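Local atomic coordinates of aminopeptidase N (PDB entry 5DLL), a protein that probably releases N-terminal amino acids from peptides as a zinc-dependent aminopeptidase of the M1 family, helping to degrade intracellular peptides left by protein breakdown. Residues T61-V67 and E90-N96; I74-N78 and V98-L104. All blocks are in the same frame, centred on the assembly; numbering follows the deposited sequence.

Overall arrangement
Contacts 1 and 2 illustrate how two sheets can be closed over a shared apolar interior, here in the N-terminal domain of an M1 aminopeptidase. Contact 1 pairs strands of a small antiparallel sheet; contact 2 joins two strands of the larger sheet that packs against it. Their centres lie 14 Å apart, and leucines bridge them: L64 CD1 stands 3.6 Å from L104 CD2. I74 and L93 add a second bridge. Their segments alternate along the chain, so that 62-65 leads on to 70-76 and 92-95 to 101-110. Both contacts are remote from the zinc site of H309, H313 and E332, but the side chains of L93 and I74 each lie about 9 Å from a bound sodium ion.

Contact 1 (T61-V67 and E90-N96); sequences TLVLDGV and ENQLIIN
T61 OG1 donates to N96 OD1 at 2.6 Å, in the plane of the amide carbonyl, with the two side chains side by side and pointing the same way. With OG1 beside the backbone N (chi1 -63°), T61 CG2 is set against both N96 OD1 and I94 CG2. From this end the strands run antiparallel. L62 and I95 form a hydrogen-bonded pair, L62 N to I95 O at 2.7 Å and I95 N to L62 O at 2.9 Å; L64 and L93 repeat the pattern, with L93 N to L64 O at 2.8 Å. Beyond them G66 N reaches N91 O at 3.2 Å, nearly straight at hydrogen (173°) but 56° out of the carbonyl plane. The non-hydrogen-bonded pairs V63-I94 and D65-Q92 put their side chains on the other face. There the Q92 amide crosses V63, NE2 lying 3.4 Å from V63 CG1, while Q92 OE1 is held by N89. D65 OD2 accepts from the backbone of D145. On the buried face L62 CD2 meets I95 CD1 at 4.3 Å. With 87-88 beyond 92-95, the pair builds a three-stranded antiparallel sheet whose L62, L64, L93 and I95 pack against strands 101-110 and 70-76.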
ATOM      1  N   THR A  61      28.455 -19.883  23.266  1.00 46.19           N
ATOM      2  CA  THR A  61      28.915 -19.809  21.893  1.00 46.12           C
ATOM      3  C   THR A  61      28.270 -18.606  21.223  1.00 47.68           C
ATOM      4  O   THR A  61      27.054 -18.441  21.279  1.00 52.47           O
ATOM      5  CB  THR A  61      28.553 -21.083  21.103  1.00 49.82           C
ATOM      6  OG1 THR A  61      29.230 -22.213  21.673  1.00 48.86           O
ATOM      7  CG2 THR A  61      28.952 -20.946  19.634  1.00 46.40           C
ATOM      8  N   LEU A  62      29.092 -17.769  20.600  1.00 47.02           N
ATOM      9  CA  LEU A  62      28.606 -16.663  19.789  1.00 44.63           C
ATOM     10  C   LEU A  62      28.482 -17.124  18.336  1.00 44.12           C
ATOM     11  O   LEU A  62      29.435 -17.658  17.771  1.00 46.20           O
ATOM     12  CB  LEU A  62      29.565 -15.475  19.885  1.00 44.70           C
ATOM     13  CG  LEU A  62      29.106 -14.144  19.275  1.00 45.80           C
ATOM     14  CD1 LEU A  62      27.983 -13.519  20.095  1.00 43.31           C
ATOM     15  CD2 LEU A  62      30.280 -13.181  19.153  1.00 44.17           C
ATOM     16  N   VAL A  63      27.307 -16.923  17.744  1.00 41.53           N
ATOM     17  CA  VAL A  63      27.064 -17.278  16.348  1.00 45.42           C
ATOM     18  C   VAL A  63      26.687 -16.019  15.562  1.00 45.48           C
ATOM     19  O   VAL A  63      25.519 -15.634  15.515  1.00 45.84           O
ATOM     20  CB  VAL A  63      25.943 -18.342  16.211  1.00 46.51           C
ATOM     21  CG1 VAL A  63      25.746 -18.738  14.751  1.00 45.02           C
ATOM     22  CG2 VAL A  63      26.253 -19.568  17.062  1.00 44.81           C
ATOM     23  N   LEU A  64      27.682 -15.382  14.953  1.00 44.26           N
ATOM     24  CA  LEU A  64      27.449 -14.202  14.121  1.00 43.95           C
ATOM     25  C   LEU A  64      27.069 -14.591  12.694  1.00 39.97           C
ATOM     26  O   LEU A  64      27.616 -15.537  12.140  1.00 48.75           O
ATOM     27  CB  LEU A  64      28.697 -13.318  14.089  1.00 45.73           C
ATOM     28  CG  LEU A  64      29.074 -12.685  15.428  1.00 47.77           C
ATOM     29  CD1 LEU A  64      30.495 -12.154  15.379  1.00 53.48           C
ATOM     30  CD2 LEU A  64      28.102 -11.577  15.795  1.00 50.68           C
ATOM     31  N   ASP A  65      26.132 -13.850  12.113  1.00 37.61           N
ATOM     32  CA  ASP A  65      25.740 -14.010  10.714  1.00 38.40           C
ATOM     33  C   ASP A  65      26.660 -13.170   9.821  1.00 35.76           C
ATOM     34  O   ASP A  65      26.980 -12.026  10.151  1.00 35.28           O
ATOM     35  CB  ASP A  65      24.284 -13.562  10.513  1.00 46.10           C
ATOM     36  CG  ASP A  65      23.295 -14.346  11.373  1.00 51.48           C
ATOM     37  OD1 ASP A  65      23.151 -15.570  11.155  1.00 52.91           O
ATOM     38  OD2 ASP A  65      22.653 -13.732  12.256  1.00 47.18           O
ATOM     39  N   GLY A  66      27.074 -13.734   8.691  1.00 36.35           N
ATOM     40  CA  GLY A  66      27.935 -13.021   7.745  1.00 40.22           C
ATOM     41  C   GLY A  66      28.035 -13.749   6.418  1.00 38.81           C
ATOM     42  O   GLY A  66      28.265 -14.955   6.389  1.00 43.95           O
ATOM     43  N   VAL A  67      27.861 -13.018   5.319  1.00 33.60           N
ATOM     44  CA  VAL A  67      27.735 -13.629   3.998  1.00 34.05           C
ATOM     45  C   VAL A  67      28.537 -12.851   2.958  1.00 34.42           C
ATOM     46  O   VAL A  67      28.413 -11.634   2.855  1.00 33.61           O
ATOM     47  CB  VAL A  67      26.249 -13.708   3.575  1.00 34.09           C
ATOM     48  CG1 VAL A  67      26.105 -14.231   2.151  1.00 33.97           C
ATOM     49  CG2 VAL A  67      25.470 -14.585   4.546  1.00 35.37           C
ATOM     50  N   GLU A  90      30.335 -20.633   5.459  1.00 51.60           N
ATOM     51  CA  GLU A  90      29.730 -19.882   4.366  1.00 54.26           C
ATOM     52  C   GLU A  90      28.805 -18.753   4.843  1.00 54.70           C
ATOM     53  O   GLU A  90      28.783 -17.663   4.254  1.00 48.00           O
ATOM     54  CB  GLU A  90      28.946 -20.870   3.500  1.00 61.24           C
ATOM     55  CG  GLU A  90      28.616 -20.421   2.094  1.00 61.98           C
ATOM     56  CD  GLU A  90      27.885 -21.511   1.336  1.00 76.30           C
ATOM     57  OE1 GLU A  90      26.789 -21.241   0.799  1.00 88.70           O
ATOM     58  OE2 GLU A  90      28.402 -22.648   1.300  1.00 70.97           O
ATOM     59  N   ASN A  91      28.055 -19.017   5.912  1.00 49.83           N
ATOM     60  CA  ASN A  91      26.994 -18.117   6.362  1.00 49.35           C
ATOM     61  C   ASN A  91      27.135 -17.584   7.790  1.00 47.57           C
ATOM     62  O   ASN A  91      26.288 -16.808   8.240  1.00 45.71           O
ATOM     63  CB  ASN A  91      25.643 -18.830   6.219  1.00 52.12           C
ATOM     64  CG  ASN A  91      25.182 -18.918   4.776  1.00 54.92           C
ATOM     65  OD1 ASN A  91      24.950 -17.900   4.120  1.00 58.58           O
ATOM     66  ND2 ASN A  91      25.039 -20.137   4.277  1.00 55.54           N
ATOM     67  N   GLN A  92      28.189 -17.985   8.503  1.00 49.58           N
ATOM     68  CA  GLN A  92      28.325 -17.645   9.922  1.00 44.30           C
ATOM     69  C   GLN A  92      29.774 -17.462  10.353  1.00 43.88           C
ATOM     70  O   GLN A  92      30.699 -17.773   9.604  1.00 43.17           O
ATOM     71  CB  GLN A  92      27.709 -18.743  10.790  1.00 44.31           C
ATOM     72  CG  GLN A  92      26.244 -19.046  10.513  1.00 44.87           C
ATOM     73  CD  GLN A  92      25.779 -20.321  11.186  1.00 46.78           C
ATOM     74  OE1 GLN A  92      26.427 -21.366  11.086  1.00 49.21           O
ATOM     75  NE2 GLN A  92      24.645 -20.245  11.869  1.00 47.02           N
ATOM     76  N   LEU A  93      29.946 -16.944  11.566  1.00 42.03           N
ATOM     77  CA  LEU A  93      31.231 -16.950  12.262  1.00 42.08           C
ATOM     78  C   LEU A  93      30.998 -17.364  13.712  1.00 42.64           C
ATOM     79  O   LEU A  93      30.343 -16.649  14.469  1.00 37.33           O
ATOM     80  CB  LEU A  93      31.900 -15.580  12.193  1.00 42.66           C
ATOM     81  CG  LEU A  93      33.338 -15.492  12.734  1.00 50.23           C
ATOM     82  CD1 LEU A  93      34.066 -14.306  12.119  1.00 58.10           C
ATOM     83  CD2 LEU A  93      33.396 -15.416  14.257  1.00 49.45           C
ATOM     84  N   ILE A  94      31.540 -18.518  14.093  1.00 49.42           N
ATOM     85  CA  ILE A  94      31.260 -19.128  15.393  1.00 50.67           C
ATOM     86  C   ILE A  94      32.460 -19.015  16.336  1.00 48.32           C
ATOM     87  O   ILE A  94      33.595 -19.285  15.949  1.00 54.26           O
ATOM     88  CB  ILE A  94      30.851 -20.610  15.221  1.00 54.22           C
ATOM     89  CG1 ILE A  94      29.693 -20.706  14.215  1.00 54.22           C
ATOM     90  CG2 ILE A  94      30.482 -21.236  16.566  1.00 53.80           C
ATOM     91  CD1 ILE A  94      29.013 -22.056  14.145  1.00 58.52           C
ATOM     92  N   ILE A  95      32.190 -18.609  17.575  1.00 48.87           N
ATOM     93  CA  ILE A  95      33.212 -18.496  18.614  1.00 46.19           C
ATOM     94  C   ILE A  95      32.689 -19.116  19.906  1.00 47.41           C
ATOM     95  O   ILE A  95      31.649 -18.701  20.414  1.00 51.69           O
ATOM     96  CB  ILE A  95      33.576 -17.027  18.912  1.00 45.57           C
ATOM     97  CG1 ILE A  95      33.827 -16.252  17.611  1.00 46.18           C
ATOM     98  CG2 ILE A  95      34.786 -16.965  19.842  1.00 44.74           C
ATOM     99  CD1 ILE A  95      34.071 -14.772  17.811  1.00 45.94           C
ATOM    100  N   ASN A  96      33.421 -20.091  20.437  1.00 51.11           N
ATOM    101  CA  ASN A  96      33.054 -20.753  21.685  1.00 56.08           C
ATOM    102  C   ASN A  96      33.681 -20.106  22.923  1.00 59.25           C
ATOM    103  O   ASN A  96      34.685 -19.393  22.829  1.00 50.30           O
ATOM    104  CB  ASN A  96      33.449 -22.226  21.625  1.00 60.19           C
ATOM    105  CG  ASN A  96      32.698 -22.982  20.548  1.00 60.16           C
ATOM    106  OD1 ASN A  96      31.471 -22.941  20.486  1.00 60.75           O
ATOM    107  ND2 ASN A  96      33.434 -23.677  19.694  1.00 59.49           N
TER

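Contact 2 (I74-N78 and V98-L104); sequences IKLNN and VPEKFVL
Two hydrogen bonds join N77 to V103, one from its backbone and one to its side chain. N77 N gives to V103 O at 2.8 Å, nearly in line with the carbonyl bond (C=O...N 165°). In return V103 N gives to N77 OD1 at 3.1 Å, tilted 31° from the amide plane. The side-chain oxygen thus takes the part that a strand's own carbonyl would play in a regular hydrogen-bonded pair, just where the chain leaves strand 70-76 with left-handed backbone angles at N77. Weaker CA-H...O contacts follow along the antiparallel backbones, among them L76 CA to V103 O at 3.6 Å. Apolar contacts gather round L76, which stands beside L104 in a non-hydrogen-bonded pair. Its CG lies 3.8 Å from F102 CD2, obliquely to the ring, while L76 CD2 comes against CD of the P99 ring at 4.0 Å. L104 CD1 lies 4.0 Å from I74 CG1. Packing also involves the N77 amide, which lies against CB of F102, its plane 78° from that of the ring. Strand 101-110 is flanked by 70-76 and 42-52 in the larger sheet, with V98 and F102 resting on L62 of strand 62-65.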
ATOM      1  N   ILE A  74      40.486 -10.332  13.174  1.00 40.90           N
ATOM      2  CA  ILE A  74      39.528 -10.553  14.251  1.00 40.61           C
ATOM      3  C   ILE A  74      40.243 -10.536  15.602  1.00 43.75           C
ATOM      4  O   ILE A  74      41.233 -11.249  15.804  1.00 44.76           O
ATOM      5  CB  ILE A  74      38.742 -11.871  14.059  1.00 43.10           C
ATOM      6  CG1 ILE A  74      37.736 -12.072  15.194  1.00 45.15           C
ATOM      7  CG2 ILE A  74      39.676 -13.072  13.963  1.00 49.42           C
ATOM      8  CD1 ILE A  74      36.746 -13.186  14.930  1.00 49.61           C
ATOM      9  N   LYS A  75      39.741  -9.703  16.512  1.00 43.81           N
ATOM     10  CA  LYS A  75      40.295  -9.579  17.858  1.00 44.60           C
ATOM     11  C   LYS A  75      39.167  -9.524  18.877  1.00 42.93           C
ATOM     12  O   LYS A  75      38.164  -8.853  18.656  1.00 39.75           O
ATOM     13  CB  LYS A  75      41.146  -8.312  17.978  1.00 47.10           C
ATOM     14  CG  LYS A  75      42.142  -8.117  16.847  1.00 50.75           C
ATOM     15  CD  LYS A  75      43.184  -7.065  17.190  1.00 58.55           C
ATOM     16  CE  LYS A  75      42.578  -5.676  17.295  1.00 62.38           C
ATOM     17  NZ  LYS A  75      43.638  -4.634  17.391  1.00 65.06           N
ATOM     18  N   LEU A  76      39.340 -10.231  19.991  1.00 45.45           N
ATOM     19  CA  LEU A  76      38.394 -10.192  21.101  1.00 46.89           C
ATOM     20  C   LEU A  76      39.092  -9.544  22.291  1.00 53.00           C
ATOM     21  O   LEU A  76      40.194  -9.957  22.663  1.00 60.06           O
ATOM     22  CB  LEU A  76      37.924 -11.606  21.450  1.00 46.37           C
ATOM     23  CG  LEU A  76      36.666 -11.747  22.320  1.00 45.91           C
ATOM     24  CD1 LEU A  76      35.908 -13.016  21.959  1.00 47.97           C
ATOM     25  CD2 LEU A  76      36.993 -11.736  23.806  1.00 46.89           C
ATOM     26  N   ASN A  77      38.449  -8.530  22.875  1.00 57.06           N
ATOM     27  CA  ASN A  77      39.042  -7.718  23.946  1.00 51.10           C
ATOM     28  C   ASN A  77      40.440  -7.219  23.566  1.00 56.35           C
ATOM     29  O   ASN A  77      41.396  -7.307  24.349  1.00 50.95           O
ATOM     30  CB  ASN A  77      39.045  -8.480  25.282  1.00 50.18           C
ATOM     31  CG  ASN A  77      37.671  -8.522  25.943  1.00 53.30           C
ATOM     32  OD1 ASN A  77      36.809  -7.683  25.680  1.00 51.89           O
ATOM     33  ND2 ASN A  77      37.471  -9.497  26.821  1.00 57.11           N
ATOM     34  N   ASN A  78      40.537  -6.718  22.335  1.00 59.84           N
ATOM     35  CA  ASN A  78      41.759  -6.114  21.794  1.00 63.78           C
ATOM     36  C   ASN A  78      42.918  -7.095  21.517  1.00 65.76           C
ATOM     37  O   ASN A  78      43.974  -6.683  21.025  1.00 61.88           O
ATOM     38  CB  ASN A  78      42.223  -4.966  22.708  1.00 64.95           C
ATOM     39  CG  ASN A  78      42.802  -3.794  21.938  1.00 68.85           C
ATOM     40  OD1 ASN A  78      42.488  -3.584  20.765  1.00 64.90           O
ATOM     41  ND2 ASN A  78      43.641  -3.008  22.606  1.00 74.33           N
ATOM     42  N   VAL A  98      33.025 -17.596  24.974  1.00 56.70           N
ATOM     43  CA  VAL A  98      33.210 -16.150  25.035  1.00 51.69           C
ATOM     44  C   VAL A  98      32.855 -15.657  26.438  1.00 53.10           C
ATOM     45  O   VAL A  98      32.108 -16.332  27.149  1.00 57.05           O
ATOM     46  CB  VAL A  98      32.359 -15.401  23.982  1.00 52.87           C
ATOM     47  CG1 VAL A  98      32.637 -15.935  22.584  1.00 50.71           C
ATOM     48  CG2 VAL A  98      30.869 -15.483  24.300  1.00 58.24           C
ATOM     49  N   PRO A  99      33.388 -14.487  26.842  1.00 52.15           N
ATOM     50  CA  PRO A  99      33.081 -13.926  28.168  1.00 54.64           C
ATOM     51  C   PRO A  99      31.672 -13.332  28.312  1.00 61.85           C
ATOM     52  O   PRO A  99      30.940 -13.192  27.325  1.00 56.06           O
ATOM     53  CB  PRO A  99      34.133 -12.814  28.345  1.00 56.06           C
ATOM     54  CG  PRO A  99      35.121 -12.990  27.242  1.00 55.03           C
ATOM     55  CD  PRO A  99      34.399 -13.684  26.132  1.00 53.23           C
ATOM     56  N   GLU A 100      31.321 -12.973  29.546  1.00 63.07           N
ATOM     57  CA  GLU A 100      30.023 -12.368  29.862  1.00 60.90           C
ATOM     58  C   GLU A 100      29.877 -10.972  29.253  1.00 60.19           C
ATOM     59  O   GLU A 100      28.764 -10.520  28.980  1.00 57.62           O
ATOM     60  CB  GLU A 100      29.834 -12.268  31.383  1.00 71.57           C
ATOM     61  CG  GLU A 100      29.754 -13.603  32.115  1.00 76.79           C
ATOM     62  CD  GLU A 100      28.416 -14.299  31.941  1.00 77.20           C
ATOM     63  OE1 GLU A 100      27.376 -13.679  32.243  1.00 66.07           O
ATOM     64  OE2 GLU A 100      28.406 -15.472  31.511  1.00 79.83           O
ATOM     65  N   LYS A 101      31.004 -10.289  29.067  1.00 62.38           N
ATOM     66  CA  LYS A 101      31.015  -8.927  28.542  1.00 64.21           C
ATOM     67  C   LYS A 101      32.340  -8.693  27.823  1.00 60.79           C
ATOM     68  O   LYS A 101      33.407  -8.896  28.407  1.00 69.65           O
ATOM     69  CB  LYS A 101      30.845  -7.930  29.693  1.00 69.18           C
ATOM     70  CG  LYS A 101      30.224  -6.597  29.305  1.00 71.80           C
ATOM     71  CD  LYS A 101      29.812  -5.809  30.544  1.00 77.69           C
ATOM     72  CE  LYS A 101      29.034  -4.548  30.196  1.00 75.79           C
ATOM     73  NZ  LYS A 101      29.858  -3.548  29.459  1.00 68.60           N
ATOM     74  N   PHE A 102      32.273  -8.285  26.557  1.00 56.43           N
ATOM     75  CA  PHE A 102      33.481  -8.118  25.740  1.00 52.56           C
ATOM     76  C   PHE A 102      33.273  -7.234  24.508  1.00 50.02           C
ATOM     77  O   PHE A 102      32.145  -6.952  24.104  1.00 46.31           O
ATOM     78  CB  PHE A 102      34.020  -9.487  25.301  1.00 46.39           C
ATOM     79  CG  PHE A 102      33.078 -10.262  24.411  1.00 44.96           C
ATOM     80  CD1 PHE A 102      32.021 -10.984  24.952  1.00 44.93           C
ATOM     81  CD2 PHE A 102      33.258 -10.286  23.033  1.00 48.11           C
ATOM     82  CE1 PHE A 102      31.157 -11.701  24.142  1.00 38.41           C
ATOM     83  CE2 PHE A 102      32.399 -11.008  22.217  1.00 41.91           C
ATOM     84  CZ  PHE A 102      31.346 -11.713  22.774  1.00 38.87           C
ATOM     85  N   VAL A 103      34.388  -6.810  23.920  1.00 48.51           N
ATOM     86  CA  VAL A 103      34.382  -6.076  22.659  1.00 44.74           C
ATOM     87  C   VAL A 103      35.020  -6.951  21.574  1.00 48.07           C
ATOM     88  O   VAL A 103      36.088  -7.534  21.781  1.00 51.31           O
ATOM     89  CB  VAL A 103      35.083  -4.694  22.766  1.00 44.20           C
ATOM     90  CG1 VAL A 103      36.367  -4.764  23.582  1.00 46.80           C
ATOM     91  CG2 VAL A 103      35.356  -4.111  21.386  1.00 41.85           C
ATOM     92  N   LEU A 104      34.347  -7.045  20.429  1.00 42.03           N
ATOM     93  CA  LEU A 104      34.824  -7.838  19.309  1.00 41.51           C
ATOM     94  C   LEU A 104      35.065  -6.956  18.089  1.00 40.81           C
ATOM     95  O   LEU A 104      34.123  -6.403  17.529  1.00 51.71           O
ATOM     96  CB  LEU A 104      33.797  -8.914  18.968  1.00 45.76           C
ATOM     97  CG  LEU A 104      34.153  -9.836  17.801  1.00 48.97           C
ATOM     98  CD1 LEU A 104      35.432 -10.602  18.095  1.00 53.21           C
ATOM     99  CD2 LEU A 104      33.005 -10.788  17.505  1.00 50.91           C
TER